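Local coordinates for protein starch synthase I (PDB 4HLN) that belongs to the starch synthases, two-domain glycosyltransferases of the GT-B type whose domains are each built around a Rossmann-like sheet, at residues V440-I446 with D469-L475; K425-E431 with R510-D516; E431-P435 with D495-W500; D464-E468 with L580-R584. One frame throughout, in Å; residues are numbered along the deposited sequence.

Interaction 1: V440-I446 with D469-L475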
loop_
_atom_site.group_PDB
_atom_site.type_symbol
_atom_site.label_atom_id
_atom_site.label_comp_id
_atom_site.label_asym_id
_atom_site.label_seq_id
_atom_site.Cartn_x
_atom_site.Cartn_y
_atom_site.Cartn_z
ATOM N N VAL A 440 2.392 -27.319 21.111
ATOM C CA VAL A 440 2.855 -27.331 19.730
ATOM C C VAL A 440 2.657 -25.945 19.094
ATOM O O VAL A 440 1.639 -25.293 19.326
ATOM C CB VAL A 440 2.086 -28.403 18.919
ATOM C CG1 VAL A 440 0.621 -28.013 18.790
ATOM C CG2 VAL A 440 2.690 -28.591 17.550
ATOM N N PRO A 441 3.645 -25.479 18.306
ATOM C CA PRO A 441 3.533 -24.213 17.572
ATOM C C PRO A 441 2.543 -24.334 16.424
ATOM O O PRO A 441 2.694 -25.212 15.569
ATOM C CB PRO A 441 4.938 -24.015 16.997
ATOM C CG PRO A 441 5.820 -24.919 17.792
ATOM C CD PRO A 441 4.974 -26.086 18.138
ATOM N N LEU A 442 1.541 -23.464 16.407
ATOM C CA LEU A 442 0.547 -23.469 15.348
ATOM C C LEU A 442 0.737 -22.253 14.452
ATOM O O LEU A 442 0.759 -21.114 14.922
ATOM C CB LEU A 442 -0.858 -23.500 15.937
ATOM C CG LEU A 442 -2.021 -23.345 14.954
ATOM C CD1 LEU A 442 -1.878 -24.252 13.745
ATOM C CD2 LEU A 442 -3.336 -23.611 15.666
ATOM N N ILE A 443 0.881 -22.509 13.159
ATOM C CA ILE A 443 1.251 -21.482 12.205
ATOM C C ILE A 443 0.209 -21.328 11.120
ATOM O O ILE A 443 -0.299 -22.321 10.587
ATOM C CB ILE A 443 2.567 -21.829 11.537
ATOM C CG1 ILE A 443 3.678 -21.837 12.578
ATOM C CG2 ILE A 443 2.886 -20.828 10.449
ATOM C CD1 ILE A 443 4.904 -22.567 12.129
ATOM N N GLY A 444 -0.095 -20.071 10.791
ATOM C CA GLY A 444 -1.118 -19.753 9.815
ATOM C C GLY A 444 -0.592 -18.999 8.602
ATOM O O GLY A 444 0.326 -18.168 8.697
ATOM N N PHE A 445 -1.170 -19.315 7.448
ATOM C CA PHE A 445 -1.064 -18.459 6.282
ATOM C C PHE A 445 -2.477 -18.139 5.819
ATOM O O PHE A 445 -3.356 -18.989 5.872
ATOM C CB PHE A 445 -0.295 -19.141 5.150
ATOM C CG PHE A 445 -0.488 -18.471 3.821
ATOM C CD1 PHE A 445 -1.598 -18.766 3.036
ATOM C CD2 PHE A 445 0.413 -17.518 3.371
ATOM C CE1 PHE A 445 -1.795 -18.137 1.819
ATOM C CE2 PHE A 445 0.221 -16.883 2.153
ATOM C CZ PHE A 445 -0.883 -17.192 1.379
ATOM N N ILE A 446 -2.698 -16.918 5.354
ATOM C CA ILE A 446 -4.020 -16.531 4.881
ATOM C C ILE A 446 -3.951 -15.605 3.676
ATOM O O ILE A 446 -3.281 -14.574 3.709
ATOM C CB ILE A 446 -4.818 -15.792 5.970
ATOM C CG1 ILE A 446 -4.941 -16.643 7.236
ATOM C CG2 ILE A 446 -6.189 -15.394 5.440
ATOM C CD1 ILE A 446 -5.846 -16.002 8.317
ATOM N N ASP A 469 8.203 -30.529 14.964
ATOM C CA ASP A 469 6.914 -30.708 15.618
ATOM C C ASP A 469 6.147 -29.397 15.603
ATOM O O ASP A 469 6.300 -28.569 16.503
ATOM C CB ASP A 469 7.068 -31.204 17.053
ATOM C CG ASP A 469 5.728 -31.521 17.701
ATOM O OD1 ASP A 469 4.734 -31.675 16.952
ATOM O OD2 ASP A 469 5.667 -31.618 18.951
ATOM N N VAL A 470 5.337 -29.219 14.565
ATOM C CA VAL A 470 4.530 -28.021 14.402
ATOM C C VAL A 470 3.256 -28.368 13.662
ATOM O O VAL A 470 3.165 -29.406 12.993
ATOM C CB VAL A 470 5.253 -26.927 13.581
ATOM C CG1 VAL A 470 6.555 -26.538 14.233
ATOM C CG2 VAL A 470 5.486 -27.394 12.151
ATOM N N GLN A 471 2.271 -27.488 13.786
ATOM C CA GLN A 471 1.073 -27.577 12.972
ATOM C C GLN A 471 1.007 -26.342 12.064
ATOM O O GLN A 471 1.486 -25.264 12.412
ATOM C CB GLN A 471 -0.168 -27.693 13.851
ATOM C CG GLN A 471 0.039 -28.579 15.067
ATOM C CD GLN A 471 -1.226 -28.757 15.867
ATOM O OE1 GLN A 471 -2.001 -27.811 16.047
ATOM N NE2 GLN A 471 -1.458 -29.978 16.341
ATOM N N PHE A 472 0.428 -26.512 10.887
ATOM C CA PHE A 472 0.423 -25.451 9.905
ATOM C C PHE A 472 -0.892 -25.453 9.154
ATOM O O PHE A 472 -1.236 -26.414 8.480
ATOM C CB PHE A 472 1.574 -25.629 8.920
ATOM C CG PHE A 472 1.608 -24.584 7.861
ATOM C CD1 PHE A 472 2.413 -23.466 7.998
ATOM C CD2 PHE A 472 0.811 -24.694 6.736
ATOM C CE1 PHE A 472 2.435 -22.481 7.020
ATOM C CE2 PHE A 472 0.830 -23.710 5.757
ATOM C CZ PHE A 472 1.644 -22.605 5.903
ATOM N N VAL A 473 -1.635 -24.368 9.268
ATOM C CA VAL A 473 -2.873 -24.268 8.527
ATOM C C VAL A 473 -2.793 -23.087 7.585
ATOM O O VAL A 473 -2.383 -21.988 7.968
ATOM C CB VAL A 473 -4.090 -24.101 9.452
ATOM C CG1 VAL A 473 -3.851 -22.976 10.469
ATOM C CG2 VAL A 473 -5.341 -23.829 8.625
ATOM N N MET A 474 -3.163 -23.309 6.338
ATOM C CA MET A 474 -3.283 -22.181 5.449
ATOM C C MET A 474 -4.688 -22.167 4.880
ATOM O O MET A 474 -5.270 -23.209 4.603
ATOM C CB MET A 474 -2.193 -22.188 4.372
ATOM C CG MET A 474 -2.266 -23.331 3.395
ATOM S SD MET A 474 -0.775 -23.442 2.381
ATOM C CE MET A 474 -0.830 -21.906 1.465
ATOM N N LEU A 475 -5.240 -20.970 4.770
ATOM C CA LEU A 475 -6.557 -20.769 4.210
ATOM C C LEU A 475 -6.396 -19.840 3.030
ATOM O O LEU A 475 -5.766 -18.783 3.140
ATOM C CB LEU A 475 -7.479 -20.121 5.253
ATOM C CG LEU A 475 -8.597 -19.227 4.705
ATOM C CD1 LEU A 475 -9.750 -20.064 4.222
ATOM C CD2 LEU A 475 -9.081 -18.235 5.738
#
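Strands 442-446 and 471-475 run parallel, their axes 4.7 Å apart at closest and turned 18° from each other, with L442 paired to Q471 and I446 to L475. The hydrogen bonds run through P441, I443 and F445 on one side and Q471, V473 and L475 on the other: P441 O takes Q471 N at 2.9 Å, I443 bonds Q471 O and V473 N, and F445 bonds V473 O and L475 N. On the face of I443 and F445, the I443 CG2 methyl reaches F472 CD1 at 3.6 Å, and the F472 CZ corner meets F445 CB. M474 bends at chi3 and lays CE 3.6 Å from F445 CD1. This pair frames the beta-alpha-beta unit of the Rossmann-like C-terminal domain, with helix 455-466 making the crossover. On the other face L442 CD1 touches V473 CG1, and I446 CG2 touches L475 CD2 at the strand ends; helices 419-432 and 505-514 cover this side. At the strand starts, V440 CG1 lies 3.5 Å from Q471 CD, its chain crossing that of the glutamine at about a right angle. The amide of Q471 is held by Q429 through OE1 and by P435 O through NE2. D469, whose OD1 is near V440 CG2, forms a salt bridge with R437, while P441 packs its ring on V470 CG1 beneath helix 576-592.

Interaction 2: K425-E431 with R510-D516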
loop_
_atom_site.group_PDB
_atom_site.type_symbol
_atom_site.label_atom_id
_atom_site.label_comp_id
_atom_site.label_asym_id
_atom_site.label_seq_id
_atom_site.Cartn_x
_atom_site.Cartn_y
_atom_site.Cartn_z
ATOM N N LYS A 425 -7.189 -21.243 20.378
ATOM C CA LYS A 425 -6.288 -22.193 19.724
ATOM C C LYS A 425 -6.803 -23.623 19.802
ATOM O O LYS A 425 -6.707 -24.385 18.832
ATOM C CB LYS A 425 -4.893 -22.144 20.350
ATOM C CG LYS A 425 -3.889 -23.062 19.665
ATOM C CD LYS A 425 -2.600 -23.117 20.453
ATOM C CE LYS A 425 -1.547 -23.941 19.753
ATOM N NZ LYS A 425 -0.232 -23.750 20.407
ATOM N N ALA A 426 -7.329 -23.987 20.967
ATOM C CA ALA A 426 -7.809 -25.332 21.187
ATOM C C ALA A 426 -9.030 -25.533 20.313
ATOM O O ALA A 426 -9.155 -26.542 19.615
ATOM C CB ALA A 426 -8.142 -25.528 22.632
ATOM N N GLU A 427 -9.914 -24.542 20.336
ATOM C CA GLU A 427 -11.137 -24.601 19.559
ATOM C C GLU A 427 -10.854 -24.595 18.066
ATOM O O GLU A 427 -11.634 -25.106 17.268
ATOM C CB GLU A 427 -12.054 -23.446 19.935
ATOM C CG GLU A 427 -12.802 -23.689 21.224
ATOM C CD GLU A 427 -13.557 -25.014 21.206
ATOM O OE1 GLU A 427 -14.629 -25.079 20.556
ATOM O OE2 GLU A 427 -13.074 -25.989 21.828
ATOM N N LEU A 428 -9.725 -24.017 17.696
ATOM C CA LEU A 428 -9.339 -23.978 16.305
ATOM C C LEU A 428 -8.769 -25.326 15.894
ATOM O O LEU A 428 -9.112 -25.846 14.836
ATOM C CB LEU A 428 -8.329 -22.849 16.058
ATOM C CG LEU A 428 -7.759 -22.728 14.640
ATOM C CD1 LEU A 428 -8.858 -22.398 13.625
ATOM C CD2 LEU A 428 -6.642 -21.693 14.603
ATOM N N GLN A 429 -7.898 -25.896 16.722
ATOM C CA GLN A 429 -7.377 -27.229 16.435
ATOM C C GLN A 429 -8.540 -28.194 16.270
ATOM O O GLN A 429 -8.549 -29.032 15.364
ATOM C CB GLN A 429 -6.437 -27.703 17.538
ATOM C CG GLN A 429 -5.094 -27.001 17.493
ATOM C CD GLN A 429 -4.320 -27.121 18.787
ATOM O OE1 GLN A 429 -4.902 -27.159 19.875
ATOM N NE2 GLN A 429 -2.994 -27.169 18.679
ATOM N N ARG A 430 -9.546 -28.047 17.124
ATOM C CA ARG A 430 -10.704 -28.921 17.046
ATOM C C ARG A 430 -11.453 -28.759 15.723
ATOM O O ARG A 430 -11.736 -29.738 15.033
ATOM C CB ARG A 430 -11.621 -28.724 18.254
ATOM C CG ARG A 430 -10.997 -29.219 19.568
ATOM C CD ARG A 430 -12.031 -29.328 20.686
ATOM N NE ARG A 430 -11.612 -28.584 21.874
ATOM C CZ ARG A 430 -11.031 -29.127 22.938
ATOM N NH1 ARG A 430 -10.798 -30.422 22.976
ATOM N NH2 ARG A 430 -10.683 -28.372 23.967
ATOM N N GLU A 431 -11.751 -27.522 15.355
ATOM C CA GLU A 431 -12.415 -27.243 14.091
ATOM C C GLU A 431 -11.650 -27.803 12.874
ATOM O O GLU A 431 -12.252 -28.187 11.872
ATOM C CB GLU A 431 -12.577 -25.741 13.950
ATOM C CG GLU A 431 -13.567 -25.288 12.906
ATOM C CD GLU A 431 -13.669 -23.760 12.843
ATOM O OE1 GLU A 431 -13.102 -23.081 13.740
ATOM O OE2 GLU A 431 -14.315 -23.238 11.904
ATOM N N ARG A 510 -10.793 -16.609 13.088
ATOM C CA ARG A 510 -10.440 -17.667 14.035
ATOM C C ARG A 510 -9.018 -18.178 13.856
ATOM O O ARG A 510 -8.359 -18.548 14.833
ATOM C CB ARG A 510 -11.401 -18.832 13.915
ATOM C CG ARG A 510 -12.644 -18.680 14.743
ATOM C CD ARG A 510 -13.630 -19.777 14.405
ATOM N NE ARG A 510 -14.880 -19.173 13.975
ATOM C CZ ARG A 510 -15.598 -19.579 12.937
ATOM N NH1 ARG A 510 -15.195 -20.617 12.213
ATOM N NH2 ARG A 510 -16.730 -18.948 12.638
ATOM N N ILE A 511 -8.547 -18.210 12.612
ATOM C CA ILE A 511 -7.163 -18.583 12.371
ATOM C C ILE A 511 -6.255 -17.528 12.970
ATOM O O ILE A 511 -5.297 -17.846 13.671
ATOM C CB ILE A 511 -6.858 -18.756 10.881
ATOM C CG1 ILE A 511 -7.345 -20.123 10.417
ATOM C CG2 ILE A 511 -5.366 -18.643 10.626
ATOM C CD1 ILE A 511 -7.508 -20.218 8.938
ATOM N N THR A 512 -6.576 -16.268 12.713
ATOM C CA THR A 512 -5.752 -15.173 13.203
ATOM C C THR A 512 -5.636 -15.248 14.713
ATOM O O THR A 512 -4.543 -15.109 15.268
ATOM C CB THR A 512 -6.330 -13.822 12.790
ATOM O OG1 THR A 512 -6.442 -13.791 11.369
ATOM C CG2 THR A 512 -5.431 -12.680 13.245
ATOM N N ALA A 513 -6.764 -15.492 15.376
ATOM C CA ALA A 513 -6.768 -15.583 16.831
ATOM C C ALA A 513 -6.137 -16.872 17.341
ATOM O O ALA A 513 -5.441 -16.852 18.346
ATOM C CB ALA A 513 -8.190 -15.409 17.391
ATOM N N GLY A 514 -6.374 -17.985 16.644
ATOM C CA GLY A 514 -5.944 -19.291 17.121
ATOM C C GLY A 514 -4.456 -19.571 17.012
ATOM O O GLY A 514 -3.862 -20.152 17.926
ATOM N N CYS A 515 -3.860 -19.148 15.898
ATOM C CA CYS A 515 -2.438 -19.380 15.619
ATOM C C CYS A 515 -1.498 -18.602 16.515
ATOM O O CYS A 515 -1.837 -17.529 17.019
ATOM C CB CYS A 515 -2.101 -19.010 14.174
ATOM S SG CYS A 515 -2.884 -20.050 12.950
ATOM N N ASP A 516 -0.294 -19.140 16.669
ATOM C CA ASP A 516 0.739 -18.499 17.468
ATOM C C ASP A 516 1.558 -17.590 16.575
ATOM O O ASP A 516 1.975 -16.503 16.986
ATOM C CB ASP A 516 1.627 -19.555 18.127
ATOM C CG ASP A 516 0.833 -20.508 19.014
ATOM O OD1 ASP A 516 0.124 -20.026 19.931
ATOM O OD2 ASP A 516 0.895 -21.736 18.770
#
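Helix 425-431 crosses helix 510-514 at -129°, the axes 8.9 Å apart, with K425 CA and G514 CA the nearest backbone pair at 3.9 Å. L428 fills the crossing with its two methyls: with CG anti to the backbone N (chi1 177°), its CD2 sits 3.5 Å from G514 CA, and CD1 meets I511 CG1. Helices 419-432 and 505-514 pack side by side on one face of the parallel sheet of the C-terminal Rossmann-like domain, where L428 also touches L442. K425 runs extended alongside G514 O, its CB 3.3 Å from that oxygen, and ends in a salt bridge from NZ to D516 OD2 at 2.8 Å, on the syn lone pair. Farther along the helix, E431 OE2 meets the guanidinium edge of R510 at NH1, 2.8 Å away, the two planes 39° apart. R510 NE bonds C408 O. The buried ammonium of K425 also donates to V440 O and E438 O, and D516 OD2 takes L442 N, an arrangement that would favour the charged forms of both residues.

Interaction 3: E431-P435 with D495-W500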
loop_
_atom_site.group_PDB
_atom_site.type_symbol
_atom_site.label_atom_id
_atom_site.label_comp_id
_atom_site.label_asym_id
_atom_site.label_seq_id
_atom_site.Cartn_x
_atom_site.Cartn_y
_atom_site.Cartn_z
ATOM N N GLU A 431 -11.751 -27.522 15.355
ATOM C CA GLU A 431 -12.415 -27.243 14.091
ATOM C C GLU A 431 -11.650 -27.803 12.874
ATOM O O GLU A 431 -12.252 -28.187 11.872
ATOM C CB GLU A 431 -12.577 -25.741 13.950
ATOM C CG GLU A 431 -13.567 -25.288 12.906
ATOM C CD GLU A 431 -13.669 -23.760 12.843
ATOM O OE1 GLU A 431 -13.102 -23.081 13.740
ATOM O OE2 GLU A 431 -14.315 -23.238 11.904
ATOM N N LEU A 432 -10.326 -27.849 12.960
ATOM C CA LEU A 432 -9.510 -28.273 11.826
ATOM C C LEU A 432 -9.158 -29.755 11.892
ATOM O O LEU A 432 -8.649 -30.325 10.925
ATOM C CB LEU A 432 -8.230 -27.438 11.735
ATOM C CG LEU A 432 -8.450 -25.937 11.566
ATOM C CD1 LEU A 432 -7.178 -25.150 11.763
ATOM C CD2 LEU A 432 -9.044 -25.639 10.213
ATOM N N GLY A 433 -9.423 -30.374 13.037
ATOM C CA GLY A 433 -9.170 -31.791 13.199
ATOM C C GLY A 433 -7.736 -32.076 13.608
ATOM O O GLY A 433 -7.229 -33.192 13.459
ATOM N N LEU A 434 -7.069 -31.057 14.124
ATOM C CA LEU A 434 -5.705 -31.225 14.571
ATOM C C LEU A 434 -5.645 -31.750 15.992
ATOM O O LEU A 434 -6.550 -31.509 16.803
ATOM C CB LEU A 434 -4.966 -29.902 14.488
ATOM C CG LEU A 434 -4.725 -29.409 13.063
ATOM C CD1 LEU A 434 -4.274 -27.959 13.095
ATOM C CD2 LEU A 434 -3.698 -30.303 12.365
ATOM N N PRO A 435 -4.578 -32.493 16.294
ATOM C CA PRO A 435 -4.299 -32.859 17.681
ATOM C C PRO A 435 -4.328 -31.625 18.604
ATOM O O PRO A 435 -3.577 -30.650 18.412
ATOM C CB PRO A 435 -2.897 -33.480 17.607
ATOM C CG PRO A 435 -2.394 -33.227 16.171
ATOM C CD PRO A 435 -3.630 -33.114 15.351
ATOM N N ASP A 495 -1.314 -35.003 10.490
ATOM C CA ASP A 495 -1.419 -34.574 11.882
ATOM C C ASP A 495 -0.756 -33.207 12.096
ATOM O O ASP A 495 -0.657 -32.706 13.223
ATOM C CB ASP A 495 -0.763 -35.626 12.781
ATOM C CG ASP A 495 0.680 -35.949 12.356
ATOM O OD1 ASP A 495 0.990 -35.892 11.136
ATOM O OD2 ASP A 495 1.506 -36.258 13.248
ATOM N N LYS A 496 -0.300 -32.608 11.003
ATOM C CA LYS A 496 0.513 -31.406 11.077
ATOM C C LYS A 496 0.046 -30.311 10.121
ATOM O O LYS A 496 0.248 -29.129 10.384
ATOM C CB LYS A 496 1.969 -31.743 10.771
ATOM C CG LYS A 496 2.656 -32.614 11.793
ATOM C CD LYS A 496 4.111 -32.857 11.394
ATOM C CE LYS A 496 4.884 -33.583 12.484
ATOM N NZ LYS A 496 6.351 -33.588 12.226
ATOM N N PHE A 497 -0.571 -30.700 9.011
ATOM C CA PHE A 497 -0.905 -29.736 7.969
ATOM C C PHE A 497 -2.381 -29.747 7.596
ATOM O O PHE A 497 -2.962 -30.804 7.360
ATOM C CB PHE A 497 -0.067 -29.988 6.712
ATOM C CG PHE A 497 -0.410 -29.081 5.574
ATOM C CD1 PHE A 497 0.357 -27.955 5.311
ATOM C CD2 PHE A 497 -1.508 -29.339 4.771
ATOM C CE1 PHE A 497 0.040 -27.108 4.260
ATOM C CE2 PHE A 497 -1.834 -28.492 3.724
ATOM C CZ PHE A 497 -1.054 -27.373 3.465
ATOM N N ARG A 498 -2.968 -28.557 7.524
ATOM C CA ARG A 498 -4.345 -28.386 7.077
ATOM C C ARG A 498 -4.465 -27.290 6.018
ATOM O O ARG A 498 -3.898 -26.205 6.158
ATOM C CB ARG A 498 -5.258 -28.056 8.260
ATOM C CG ARG A 498 -5.355 -29.156 9.312
ATOM C CD ARG A 498 -6.072 -30.398 8.796
ATOM N NE ARG A 498 -6.223 -31.385 9.859
ATOM C CZ ARG A 498 -5.356 -32.359 10.111
ATOM N NH1 ARG A 498 -4.265 -32.505 9.367
ATOM N NH2 ARG A 498 -5.586 -33.196 11.111
ATOM N N GLY A 499 -5.210 -27.589 4.960
ATOM C CA GLY A 499 -5.448 -26.645 3.889
ATOM C C GLY A 499 -6.933 -26.401 3.716
ATOM O O GLY A 499 -7.687 -27.289 3.293
ATOM N N TRP A 500 -7.353 -25.189 4.057
ATOM C CA TRP A 500 -8.748 -24.804 3.974
ATOM C C TRP A 500 -8.923 -24.065 2.665
ATOM O O TRP A 500 -8.540 -22.894 2.543
ATOM C CB TRP A 500 -9.102 -23.882 5.142
ATOM C CG TRP A 500 -10.573 -23.806 5.494
ATOM C CD1 TRP A 500 -11.177 -24.369 6.582
ATOM C CD2 TRP A 500 -11.612 -23.107 4.776
ATOM N NE1 TRP A 500 -12.524 -24.080 6.580
ATOM C CE2 TRP A 500 -12.818 -23.305 5.488
ATOM C CE3 TRP A 500 -11.641 -22.341 3.602
ATOM C CZ2 TRP A 500 -14.044 -22.766 5.065
ATOM C CZ3 TRP A 500 -12.859 -21.800 3.183
ATOM C CH2 TRP A 500 -14.041 -22.017 3.913
#
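R498 reaches from strand 497-500 to the C-terminal end of helix 419-432 and spends its guanidinium donors on backbone oxygens. NE gives a hydrogen bond to L432 O at 2.9 Å, and NH2 gives another to G433 O at 2.9 Å; both acceptors lie at the guanidinium edge near its plane. NH2 approaches G433 O from well out of the plane of that carbonyl. NH1 turns back to F497 O, 2.9 Å away, and to K494 O in the turn before the strand. A bend at chi2 (-68°) carries the group round to these acceptors. One face of the guanidinium is covered by L434, whose CD2 lies 3.5 Å above its centre; L434 and R498 lie alongside, running in opposite senses. G433, with phi 85°, closes the helix in a Schellman motif, and L434 N probably bonds Q429 O. An apolar pair flanks the polar centre, L432 CD2 approaching the edge of the W500 ring at CD1. P435 sets a ring carbon against a carbonyl oxygen, its CG 3.5 Å from D495 O. K496 NZ donates to M466 O and E468 O. All three nitrogens of R498 are thus bonded to main chain. The NE and NH2 bonds tie the helix terminus to edge strand 497-501 of the C-terminal domain's sheet, and the negative end of the helix dipole probably favours the charge of R498.

Interaction 4: D464-E468 with L580-R584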
loop_
_atom_site.group_PDB
_atom_site.type_symbol
_atom_site.label_atom_id
_atom_site.label_comp_id
_atom_site.label_asym_id
_atom_site.label_seq_id
_atom_site.Cartn_x
_atom_site.Cartn_y
_atom_site.Cartn_z
ATOM N N ASP A 464 10.622 -29.564 4.377
ATOM C CA ASP A 464 11.668 -29.325 5.354
ATOM C C ASP A 464 11.063 -28.876 6.685
ATOM O O ASP A 464 11.671 -29.020 7.749
ATOM C CB ASP A 464 12.616 -28.254 4.815
ATOM C CG ASP A 464 14.041 -28.448 5.278
ATOM O OD1 ASP A 464 14.242 -28.999 6.383
ATOM O OD2 ASP A 464 14.960 -28.047 4.533
ATOM N N LEU A 465 9.851 -28.339 6.615
ATOM C CA LEU A 465 9.200 -27.727 7.771
ATOM C C LEU A 465 8.467 -28.747 8.636
ATOM O O LEU A 465 8.428 -28.613 9.862
ATOM C CB LEU A 465 8.237 -26.630 7.300
ATOM C CG LEU A 465 7.603 -25.647 8.298
ATOM C CD1 LEU A 465 6.286 -26.167 8.837
ATOM C CD2 LEU A 465 8.557 -25.288 9.436
ATOM N N MET A 466 7.891 -29.759 7.993
ATOM C CA MET A 466 7.214 -30.847 8.699
ATOM C C MET A 466 8.190 -31.805 9.396
ATOM O O MET A 466 7.777 -32.671 10.157
ATOM C CB MET A 466 6.308 -31.623 7.747
ATOM C CG MET A 466 5.341 -30.750 6.946
ATOM S SD MET A 466 3.843 -30.204 7.814
ATOM C CE MET A 466 4.488 -28.976 8.938
ATOM N N ARG A 467 9.483 -31.649 9.129
ATOM C CA ARG A 467 10.506 -32.356 9.894
ATOM C C ARG A 467 10.430 -31.978 11.379
ATOM O O ARG A 467 10.991 -32.661 12.236
ATOM C CB ARG A 467 11.899 -32.024 9.358
ATOM C CG ARG A 467 12.269 -32.709 8.054
ATOM C CD ARG A 467 13.637 -32.237 7.571
ATOM N NE ARG A 467 14.224 -33.153 6.597
ATOM C CZ ARG A 467 14.767 -32.780 5.440
ATOM N NH1 ARG A 467 15.279 -33.692 4.620
ATOM N NH2 ARG A 467 14.799 -31.498 5.098
ATOM N N GLU A 468 9.738 -30.885 11.679
ATOM C CA GLU A 468 9.676 -30.379 13.042
ATOM C C GLU A 468 8.309 -30.658 13.644
ATOM O O GLU A 468 7.361 -30.986 12.926
ATOM C CB GLU A 468 9.946 -28.877 13.057
ATOM C CG GLU A 468 11.004 -28.423 12.057
ATOM C CD GLU A 468 12.272 -27.916 12.730
ATOM O OE1 GLU A 468 13.280 -27.699 12.021
ATOM O OE2 GLU A 468 12.260 -27.728 13.965
ATOM N N LEU A 580 12.818 -20.429 6.469
ATOM C CA LEU A 580 12.874 -21.504 7.446
ATOM C C LEU A 580 13.715 -21.093 8.629
ATOM O O LEU A 580 13.387 -21.410 9.779
ATOM C CB LEU A 580 13.426 -22.775 6.823
ATOM C CG LEU A 580 12.462 -23.338 5.788
ATOM C CD1 LEU A 580 13.169 -24.337 4.886
ATOM C CD2 LEU A 580 11.233 -23.954 6.462
ATOM N N TRP A 581 14.796 -20.376 8.353
ATOM C CA TRP A 581 15.636 -19.919 9.442
ATOM C C TRP A 581 14.800 -19.091 10.422
ATOM O O TRP A 581 14.766 -19.371 11.626
ATOM C CB TRP A 581 16.845 -19.139 8.927
ATOM C CG TRP A 581 17.666 -18.598 10.042
ATOM C CD1 TRP A 581 18.627 -19.259 10.749
ATOM C CD2 TRP A 581 17.583 -17.284 10.609
ATOM N NE1 TRP A 581 19.158 -18.434 11.714
ATOM C CE2 TRP A 581 18.536 -17.216 11.647
ATOM C CE3 TRP A 581 16.802 -16.154 10.332
ATOM C CZ2 TRP A 581 18.726 -16.065 12.410
ATOM C CZ3 TRP A 581 16.994 -15.013 11.091
ATOM C CH2 TRP A 581 17.947 -14.978 12.117
ATOM N N ALA A 582 14.097 -18.095 9.896
ATOM C CA ALA A 582 13.244 -17.240 10.725
ATOM C C ALA A 582 12.129 -18.011 11.443
ATOM O O ALA A 582 11.864 -17.780 12.620
ATOM C CB ALA A 582 12.660 -16.137 9.904
ATOM N N LEU A 583 11.467 -18.911 10.729
ATOM C CA LEU A 583 10.468 -19.765 11.354
ATOM C C LEU A 583 11.059 -20.503 12.532
ATOM O O LEU A 583 10.485 -20.508 13.622
ATOM C CB LEU A 583 9.928 -20.775 10.357
ATOM C CG LEU A 583 8.900 -20.168 9.419
ATOM C CD1 LEU A 583 8.283 -21.235 8.552
ATOM C CD2 LEU A 583 7.841 -19.499 10.247
ATOM N N ARG A 584 12.208 -21.129 12.312
ATOM C CA ARG A 584 12.835 -21.887 13.377
ATOM C C ARG A 584 13.234 -20.976 14.515
ATOM O O ARG A 584 13.071 -21.321 15.682
ATOM C CB ARG A 584 14.028 -22.665 12.860
ATOM C CG ARG A 584 13.619 -23.862 12.040
ATOM C CD ARG A 584 14.833 -24.638 11.598
ATOM N NE ARG A 584 14.482 -25.663 10.620
ATOM C CZ ARG A 584 14.787 -25.594 9.327
ATOM N NH1 ARG A 584 15.464 -24.543 8.859
ATOM N NH2 ARG A 584 14.422 -26.579 8.509
#
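D464 OD1 is gripped by two arginines: R467 NH2 of its own segment, at 2.9 Å and from above the carboxylate plane, and R584 NH2 of helix 580-584, in a salt bridge at 3.2 Å. R584 divides its guanidinium edge between two acids, for its NE donates to E468 OE1 at 2.7 Å. That acceptor lies close to the guanidinium plane, whereas NE comes to OE1 from above the plane of the E468 carboxylate, 40° out of it. The carboxylate of D464 is turned 69° from the guanidinium. R584 is extended from CG to NE, which lets it reach across to both; E468, bent at chi2, folds toward it. The R467 and R584 NH2 atoms stay 6.0 Å apart, with the shared D464 oxygen between these like charges. Beside this network the contact turns apolar. L580 straddles D464 CB and L465 CB with its two methyls, CD1 lying 4.0 Å from D464 CB, while the side chains of L465 and L583 cross at about a right angle where their CD2 and CD1 meet. L465 also packs on V470, so the end of helix 455-466 is held against the start of strand 471-476, while helix 576-592 carries T585 and T589 of the glycan pocket.

Overall arrangement
Interaction 1 is the buried core of the set: backbone bonds and apolar side chains join two adjacent strands of the six-stranded parallel sheet. Interaction 2, also largely buried, packs helices 419-432 and 505-514 over one face of that sheet, with strand 442-446 of interaction 1 as its direct neighbour. Interaction 3 lies toward the edge, where the same helix 419-432 ends beside strand 497-501 and an arginine binds carbonyls instead of a carboxylate. Interaction 4 is partly buried on the helix 455-466 side, a network of acids and arginines beside packed leucines. It crosses interaction 1 along the chain and touches it through L465 and V470, and K496 links it to interaction 3.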